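PDB 2O14: uncharacterized esterase YxiM from Bacillus subtilis, which is of unknown function but probably hydrolyses ester bonds, joining a GDSL-type hydrolase domain to a galactose-binding-like one. Local coordinates for residues Thr164-Gly169 and Leu225-Pro230; Thr122-Val127 and Thr199-Asn204. All coordinates share one frame; numbering follows the deposited sequence.

Contact 1 of 2, residues Thr164-Gly169 and Leu225-Pro230; sequences TIYVGG and LKYIKP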
ATOM      1  N   THR A 164       8.641  10.293  -3.343  1.00 23.70           N
ATOM      2  CA  THR A 164       7.864   9.062  -3.353  1.00 24.95           C
ATOM      3  C   THR A 164       6.679   9.031  -4.303  1.00 24.99           C
ATOM      4  O   THR A 164       6.071  10.056  -4.594  1.00 24.74           O
ATOM      5  CB  THR A 164       7.300   8.772  -1.946  1.00 27.24           C
ATOM      6  OG1 THR A 164       8.345   8.892  -0.972  1.00 25.84           O
ATOM      7  CG2 THR A 164       6.701   7.369  -1.888  1.00 28.96           C
ATOM      8  N   ILE A 165       6.360   7.829  -4.771  1.00 25.37           N
ATOM      9  CA  ILE A 165       5.209   7.606  -5.634  1.00 25.22           C
ATOM     10  C   ILE A 165       4.179   6.941  -4.720  1.00 26.13           C
ATOM     11  O   ILE A 165       4.386   5.806  -4.284  1.00 26.09           O
ATOM     12  CB  ILE A 165       5.504   6.608  -6.771  1.00 28.96           C
ATOM     13  CG1 ILE A 165       6.648   7.113  -7.651  1.00 28.29           C
ATOM     14  CG2 ILE A 165       4.240   6.402  -7.611  1.00 27.33           C
ATOM     15  CD1 ILE A 165       6.314   8.365  -8.403  1.00 33.01           C
ATOM     16  N   TYR A 166       3.090   7.639  -4.412  1.00 24.31           N
ATOM     17  CA  TYR A 166       2.048   7.065  -3.562  1.00 23.38           C
ATOM     18  C   TYR A 166       1.006   6.449  -4.484  1.00 23.17           C
ATOM     19  O   TYR A 166       0.427   7.141  -5.327  1.00 22.48           O
ATOM     20  CB  TYR A 166       1.413   8.150  -2.691  1.00 23.11           C
ATOM     21  CG  TYR A 166       2.363   8.724  -1.669  1.00 26.19           C
ATOM     22  CD1 TYR A 166       2.534   8.116  -0.426  1.00 25.59           C
ATOM     23  CD2 TYR A 166       3.127   9.853  -1.960  1.00 24.53           C
ATOM     24  CE1 TYR A 166       3.440   8.619   0.504  1.00 25.85           C
ATOM     25  CE2 TYR A 166       4.038  10.361  -1.039  1.00 26.27           C
ATOM     26  CZ  TYR A 166       4.190   9.740   0.188  1.00 25.38           C
ATOM     27  OH  TYR A 166       5.097  10.240   1.090  1.00 24.65           O
ATOM     28  N   VAL A 167       0.766   5.151  -4.331  1.00 21.02           N
ATOM     29  CA  VAL A 167      -0.191   4.464  -5.188  1.00 19.88           C
ATOM     30  C   VAL A 167      -1.536   4.160  -4.538  1.00 20.66           C
ATOM     31  O   VAL A 167      -1.602   3.617  -3.432  1.00 21.64           O
ATOM     32  CB  VAL A 167       0.393   3.130  -5.714  1.00 22.02           C
ATOM     33  CG1 VAL A 167      -0.524   2.542  -6.779  1.00 23.20           C
ATOM     34  CG2 VAL A 167       1.786   3.353  -6.277  1.00 22.82           C
ATOM     35  N   GLY A 168      -2.608   4.515  -5.242  1.00 18.50           N
ATOM     36  CA  GLY A 168      -3.948   4.238  -4.765  1.00 17.87           C
ATOM     37  C   GLY A 168      -4.587   3.269  -5.746  1.00 18.61           C
ATOM     38  O   GLY A 168      -4.323   3.345  -6.949  1.00 17.93           O
ATOM     39  N   GLY A 169      -5.409   2.345  -5.259  1.00 16.77           N
ATOM     40  CA  GLY A 169      -6.037   1.403  -6.170  1.00 15.43           C
ATOM     41  C   GLY A 169      -6.806   0.292  -5.487  1.00 15.69           C
ATOM     42  O   GLY A 169      -7.081   0.362  -4.287  1.00 12.88           O
ATOM     43  N   LEU A 225      -2.030  11.971   2.383  1.00 21.66           N
ATOM     44  CA  LEU A 225      -2.011  13.423   2.556  1.00 23.05           C
ATOM     45  C   LEU A 225      -1.097  13.827   3.704  1.00 24.41           C
ATOM     46  O   LEU A 225      -0.628  14.966   3.776  1.00 26.03           O
ATOM     47  CB  LEU A 225      -3.427  13.944   2.815  1.00 18.47           C
ATOM     48  CG  LEU A 225      -4.359  13.879   1.600  1.00 18.18           C
ATOM     49  CD1 LEU A 225      -5.793  14.175   2.014  1.00 17.82           C
ATOM     50  CD2 LEU A 225      -3.877  14.870   0.546  1.00 17.41           C
ATOM     51  N   LYS A 226      -0.850  12.880   4.603  1.00 23.30           N
ATOM     52  CA  LYS A 226       0.011  13.107   5.752  1.00 23.39           C
ATOM     53  C   LYS A 226       1.450  13.405   5.329  1.00 24.15           C
ATOM     54  O   LYS A 226       2.143  14.186   5.981  1.00 23.93           O
ATOM     55  CB  LYS A 226       0.004  11.864   6.647  1.00 21.97           C
ATOM     56  CG  LYS A 226       0.898  11.948   7.881  1.00 24.31           C
ATOM     57  CD  LYS A 226       0.212  12.661   9.033  1.00 24.23           C
ATOM     58  CE  LYS A 226       1.080  12.638  10.281  1.00 26.08           C
ATOM     59  NZ  LYS A 226       0.401  13.292  11.428  1.00 28.74           N
ATOM     60  N   TYR A 227       1.897  12.795   4.234  1.00 21.33           N
ATOM     61  CA  TYR A 227       3.279  12.972   3.799  1.00 23.54           C
ATOM     62  C   TYR A 227       3.522  13.488   2.385  1.00 23.36           C
ATOM     63  O   TYR A 227       4.576  14.064   2.117  1.00 24.69           O
ATOM     64  CB  TYR A 227       4.036  11.650   3.956  1.00 20.96           C
ATOM     65  CG  TYR A 227       3.946  11.048   5.336  1.00 21.10           C
ATOM     66  CD1 TYR A 227       4.597  11.636   6.419  1.00 18.68           C
ATOM     67  CD2 TYR A 227       3.219   9.879   5.560  1.00 21.95           C
ATOM     68  CE1 TYR A 227       4.531  11.071   7.695  1.00 19.48           C
ATOM     69  CE2 TYR A 227       3.143   9.306   6.839  1.00 21.95           C
ATOM     70  CZ  TYR A 227       3.803   9.906   7.898  1.00 18.98           C
ATOM     71  OH  TYR A 227       3.744   9.345   9.156  1.00 20.27           O
ATOM     72  N   ILE A 228       2.575  13.287   1.476  1.00 23.17           N
ATOM     73  CA  ILE A 228       2.774  13.732   0.098  1.00 22.67           C
ATOM     74  C   ILE A 228       3.083  15.229   0.016  1.00 22.05           C
ATOM     75  O   ILE A 228       2.464  16.044   0.695  1.00 22.73           O
ATOM     76  CB  ILE A 228       1.550  13.374  -0.781  1.00 18.27           C
ATOM     77  CG1 ILE A 228       1.970  13.314  -2.251  1.00 16.86           C
ATOM     78  CG2 ILE A 228       0.441  14.384  -0.569  1.00 16.83           C
ATOM     79  CD1 ILE A 228       0.933  12.670  -3.166  1.00 16.28           C
ATOM     80  N   LYS A 229       4.058  15.580  -0.816  1.00 22.01           N
ATOM     81  CA  LYS A 229       4.476  16.969  -0.975  1.00 23.77           C
ATOM     82  C   LYS A 229       4.989  17.242  -2.388  1.00 24.66           C
ATOM     83  O   LYS A 229       5.022  16.346  -3.231  1.00 23.78           O
ATOM     84  CB  LYS A 229       5.581  17.292   0.034  1.00 26.30           C
ATOM     85  CG  LYS A 229       6.780  16.356  -0.035  1.00 29.39           C
ATOM     86  CD  LYS A 229       7.850  16.740   0.987  1.00 32.04           C
ATOM     87  CE  LYS A 229       8.956  15.697   1.057  1.00 33.22           C
ATOM     88  NZ  LYS A 229       9.623  15.491  -0.251  1.00 35.24           N
ATOM     89  N   PRO A 230       5.394  18.494  -2.667  1.00 29.29           N
ATOM     90  CA  PRO A 230       5.897  18.803  -4.008  1.00 28.46           C
ATOM     91  C   PRO A 230       7.021  17.848  -4.395  1.00 28.34           C
ATOM     92  O   PRO A 230       7.918  17.563  -3.594  1.00 26.81           O
ATOM     93  CB  PRO A 230       6.380  20.244  -3.867  1.00 32.57           C
ATOM     94  CG  PRO A 230       5.412  20.816  -2.886  1.00 33.92           C
ATOM     95  CD  PRO A 230       5.312  19.716  -1.844  1.00 32.30           C
TER
HETATM   96  O   HOH W   1       6.688  12.299   0.506  1.00 24.62           O
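The ring of Tyr166, which reaches from the strand to Tyr227 and Ile228, has Thr164 CG2 on one face, 4.0 Å above the plane and over the ring centre, and water 1 in plane at its edge; Ile228 and Tyr227 approach it obliquely. The chi1 of Ile228 (-157°) sends CG1 anti to the backbone N and, with CD1, alongside the CD2-CE2 side of the ring, where CG1 lies 3.7 Å from Tyr166 CD2. The two side chains run past each other in opposite directions. Tyr227 crosses Tyr166 at about a right angle, its CB 3.4 Å from Tyr166 OH, while its own ring carries the CG of Lys226 on one face and its hydroxyl bonds to Gln110.

The phenol of Tyr166 is a worked example of a buried hydroxyl served by water. Tyr166 OH donates to water 1 at 2.7 Å, and water 1 donates in turn to Tyr227 O at 3.2 Å, tying the ring's polar end to the loop backbone.

Strand 164-169 runs between strands 201-204 and 233-237 in the five-stranded parallel sheet of the SGNH-hydrolase fold. Leu225 ends helix 220-225, and the loop after it leads toward strand 233-237. Ile228 also meets Phe234 of that strand and Val265 of helix 251-266, and thus lies between the strand and the helix.

Contact 2 of 2, residues Thr122-Val127 and Thr199-Asn204; sequences TFQIPV and TFQVRN
The bend of Arg203 at chi3 (68°) turns its guanidinium toward Phe123 and the backbone of Gln124, whereas the Gln124 side chain runs extended beyond CG toward a Gln201 that folds back at chi2. The strands pass 8.7 Å apart with 106° between their directions, and meet through side chains, the backbone N and O of Gln124, and a water.

At the first meeting, Arg203 NH1 sits 3.1 Å from Gln124 O and 3.5 Å from Phe123 CB, approaching both obliquely. The guanidinium plane stands almost perpendicular to the phenylalanine ring, and the two flat groups do not stack. Water 2, in plane at the guanidinium edge, accepts from Arg203 NH1 at 2.9 Å and from Gln124 N at 3.1 Å, joining side chain to backbone. At the second, the glutamine side chains cross at about a right angle, yet their amide planes are within 11° of parallel; Gln201 NE2 comes 3.2 Å from Gln124 CD.

Strand 120-127 belongs to the galactose-binding-like region and strand 201-204 is an edge of the hydrolase sheet, making this a domain interface. Gln110 adds a weak hydrogen bond to Arg203 NH2. The water-bridged approach of Arg203 NH1 is directional and partly hydrated, which implies that the domains probably rely here on polar matching, while the glutamine pair contributes close contact.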
ATOM      1  N   THR A 122       8.819  -3.081   4.595  1.00 19.77           N
ATOM      2  CA  THR A 122       9.608  -1.969   5.096  1.00 22.02           C
ATOM      3  C   THR A 122       9.054  -0.644   4.591  1.00 21.71           C
ATOM      4  O   THR A 122       8.578  -0.553   3.463  1.00 22.04           O
ATOM      5  CB  THR A 122      11.072  -2.101   4.628  1.00 24.28           C
ATOM      6  OG1 THR A 122      11.616  -3.330   5.119  1.00 25.63           O
ATOM      7  CG2 THR A 122      11.909  -0.946   5.142  1.00 25.94           C
ATOM      8  N   PHE A 123       9.111   0.384   5.428  1.00 23.98           N
ATOM      9  CA  PHE A 123       8.636   1.701   5.016  1.00 22.81           C
ATOM     10  C   PHE A 123       9.458   2.776   5.709  1.00 21.82           C
ATOM     11  O   PHE A 123      10.070   2.532   6.746  1.00 22.59           O
ATOM     12  CB  PHE A 123       7.149   1.867   5.348  1.00 19.97           C
ATOM     13  CG  PHE A 123       6.851   1.882   6.820  1.00 17.33           C
ATOM     14  CD1 PHE A 123       6.789   3.081   7.515  1.00 18.43           C
ATOM     15  CD2 PHE A 123       6.626   0.693   7.508  1.00 18.85           C
ATOM     16  CE1 PHE A 123       6.502   3.100   8.880  1.00 20.02           C
ATOM     17  CE2 PHE A 123       6.339   0.697   8.875  1.00 18.11           C
ATOM     18  CZ  PHE A 123       6.277   1.904   9.560  1.00 20.34           C
ATOM     19  N   GLN A 124       9.483   3.963   5.123  1.00 21.11           N
ATOM     20  CA  GLN A 124      10.230   5.069   5.699  1.00 21.34           C
ATOM     21  C   GLN A 124       9.250   6.028   6.348  1.00 21.63           C
ATOM     22  O   GLN A 124       8.118   6.168   5.891  1.00 21.99           O
ATOM     23  CB  GLN A 124      11.027   5.771   4.608  1.00 18.33           C
ATOM     24  CG  GLN A 124      12.029   4.856   3.952  1.00 20.80           C
ATOM     25  CD  GLN A 124      12.817   5.537   2.854  1.00 22.60           C
ATOM     26  OE1 GLN A 124      13.737   4.947   2.286  1.00 25.64           O
ATOM     27  NE2 GLN A 124      12.462   6.781   2.544  1.00 20.20           N
ATOM     28  N   ILE A 125       9.680   6.687   7.417  1.00 20.03           N
ATOM     29  CA  ILE A 125       8.799   7.605   8.120  1.00 19.33           C
ATOM     30  C   ILE A 125       9.579   8.687   8.854  1.00 19.84           C
ATOM     31  O   ILE A 125      10.591   8.410   9.501  1.00 18.77           O
ATOM     32  CB  ILE A 125       7.938   6.832   9.154  1.00 20.37           C
ATOM     33  CG1 ILE A 125       6.928   7.766   9.824  1.00 17.92           C
ATOM     34  CG2 ILE A 125       8.840   6.218  10.219  1.00 20.53           C
ATOM     35  CD1 ILE A 125       6.012   7.050  10.791  1.00 17.58           C
ATOM     36  N   PRO A 126       9.134   9.946   8.740  1.00 25.71           N
ATOM     37  CA  PRO A 126       9.870  10.991   9.454  1.00 26.02           C
ATOM     38  C   PRO A 126       9.414  11.063  10.909  1.00 27.06           C
ATOM     39  O   PRO A 126       8.226  10.914  11.206  1.00 28.43           O
ATOM     40  CB  PRO A 126       9.525  12.257   8.669  1.00 23.71           C
ATOM     41  CG  PRO A 126       8.133  11.977   8.169  1.00 24.19           C
ATOM     42  CD  PRO A 126       8.223  10.530   7.734  1.00 23.03           C
ATOM     43  N   VAL A 127      10.365  11.260  11.815  1.00 24.28           N
ATOM     44  CA  VAL A 127      10.062  11.387  13.234  1.00 23.13           C
ATOM     45  C   VAL A 127      10.341  12.854  13.559  1.00 23.94           C
ATOM     46  O   VAL A 127      11.472  13.323  13.419  1.00 25.12           O
ATOM     47  CB  VAL A 127      10.961  10.473  14.078  1.00 21.10           C
ATOM     48  CG1 VAL A 127      10.677  10.684  15.556  1.00 20.33           C
ATOM     49  CG2 VAL A 127      10.717   9.018  13.695  1.00 18.36           C
ATOM     50  N   THR A 199      15.549   7.409  -7.179  1.00 40.07           N
ATOM     51  CA  THR A 199      14.775   8.582  -7.558  1.00 36.52           C
ATOM     52  C   THR A 199      13.439   8.623  -6.821  1.00 34.51           C
ATOM     53  O   THR A 199      13.010   9.676  -6.345  1.00 34.63           O
ATOM     54  CB  THR A 199      14.485   8.601  -9.076  1.00 41.98           C
ATOM     55  OG1 THR A 199      15.719   8.571  -9.802  1.00 42.67           O
ATOM     56  CG2 THR A 199      13.707   9.860  -9.454  1.00 40.51           C
ATOM     57  N   PHE A 200      12.785   7.471  -6.730  1.00 29.64           N
ATOM     58  CA  PHE A 200      11.493   7.394  -6.063  1.00 28.09           C
ATOM     59  C   PHE A 200      11.348   6.238  -5.096  1.00 26.86           C
ATOM     60  O   PHE A 200      11.939   5.175  -5.271  1.00 26.14           O
ATOM     61  CB  PHE A 200      10.351   7.240  -7.073  1.00 33.74           C
ATOM     62  CG  PHE A 200      10.171   8.403  -7.990  1.00 32.56           C
ATOM     63  CD1 PHE A 200      10.577   8.323  -9.318  1.00 32.40           C
ATOM     64  CD2 PHE A 200       9.540   9.560  -7.548  1.00 32.06           C
ATOM     65  CE1 PHE A 200      10.354   9.377 -10.198  1.00 31.74           C
ATOM     66  CE2 PHE A 200       9.312  10.624  -8.421  1.00 33.60           C
ATOM     67  CZ  PHE A 200       9.718  10.531  -9.748  1.00 33.76           C
ATOM     68  N   GLN A 201      10.542   6.469  -4.070  1.00 31.12           N
ATOM     69  CA  GLN A 201      10.197   5.440  -3.108  1.00 29.66           C
ATOM     70  C   GLN A 201       8.802   5.098  -3.618  1.00 28.74           C
ATOM     71  O   GLN A 201       8.115   5.959  -4.168  1.00 28.59           O
ATOM     72  CB  GLN A 201      10.081   6.005  -1.687  1.00 32.22           C
ATOM     73  CG  GLN A 201      11.383   6.082  -0.906  1.00 32.85           C
ATOM     74  CD  GLN A 201      12.090   4.743  -0.835  1.00 36.13           C
ATOM     75  OE1 GLN A 201      12.883   4.405  -1.713  1.00 38.33           O
ATOM     76  NE2 GLN A 201      11.793   3.965   0.205  1.00 34.37           N
ATOM     77  N   VAL A 202       8.383   3.854  -3.463  1.00 29.04           N
ATOM     78  CA  VAL A 202       7.053   3.478  -3.904  1.00 28.03           C
ATOM     79  C   VAL A 202       6.245   2.994  -2.708  1.00 26.73           C
ATOM     80  O   VAL A 202       6.623   2.028  -2.052  1.00 27.97           O
ATOM     81  CB  VAL A 202       7.099   2.348  -4.962  1.00 28.40           C
ATOM     82  CG1 VAL A 202       5.690   1.975  -5.378  1.00 28.09           C
ATOM     83  CG2 VAL A 202       7.904   2.793  -6.173  1.00 28.84           C
ATOM     84  N   ARG A 203       5.147   3.677  -2.409  1.00 23.24           N
ATOM     85  CA  ARG A 203       4.291   3.266  -1.304  1.00 22.55           C
ATOM     86  C   ARG A 203       2.930   2.899  -1.891  1.00 20.12           C
ATOM     87  O   ARG A 203       2.115   3.766  -2.196  1.00 19.54           O
ATOM     88  CB  ARG A 203       4.153   4.391  -0.271  1.00 28.63           C
ATOM     89  CG  ARG A 203       5.457   4.749   0.443  1.00 32.43           C
ATOM     90  CD  ARG A 203       5.248   5.904   1.420  1.00 34.60           C
ATOM     91  NE  ARG A 203       4.410   5.519   2.553  1.00 37.45           N
ATOM     92  CZ  ARG A 203       4.873   5.047   3.705  1.00 37.19           C
ATOM     93  NH1 ARG A 203       6.177   4.905   3.891  1.00 38.63           N
ATOM     94  NH2 ARG A 203       4.027   4.700   4.667  1.00 38.84           N
ATOM     95  N   ASN A 204       2.707   1.598  -2.055  1.00 17.36           N
ATOM     96  CA  ASN A 204       1.469   1.079  -2.624  1.00 17.16           C
ATOM     97  C   ASN A 204       0.389   0.968  -1.554  1.00 16.63           C
ATOM     98  O   ASN A 204       0.321  -0.027  -0.827  1.00 16.42           O
ATOM     99  CB  ASN A 204       1.728  -0.295  -3.244  1.00 19.01           C
ATOM    100  CG  ASN A 204       0.567  -0.787  -4.073  1.00 19.23           C
ATOM    101  OD1 ASN A 204      -0.488  -0.165  -4.101  1.00 21.80           O
ATOM    102  ND2 ASN A 204       0.755  -1.909  -4.755  1.00 20.06           N
TER
HETATM  103  O   HOH W   2       8.609   4.772   2.274  1.00 34.06           O

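How the contacts relate
Contact 1 is core and contact 2 a partly buried seam, though their centres are only 9 Å apart. They share a sheet: strand 164-169 of contact 1 neighbours strand 201-204 of contact 2, with Ile165 N 2.6 Å from Gln201 O in a probable hydrogen bond. Tyr166 CE1 also packs 3.4 Å from Arg203 CD. Chemistry follows place: inside the hydrolase fold an aromatic ring meets aliphatic carbon, whereas between the domains amides and a guanidinium prevail. The waters differ accordingly, one bridging phenol to carbonyl, the other guanidinium to N-H. Both contacts also reach strand 108-115 of the neighbouring galactose-binding-like region.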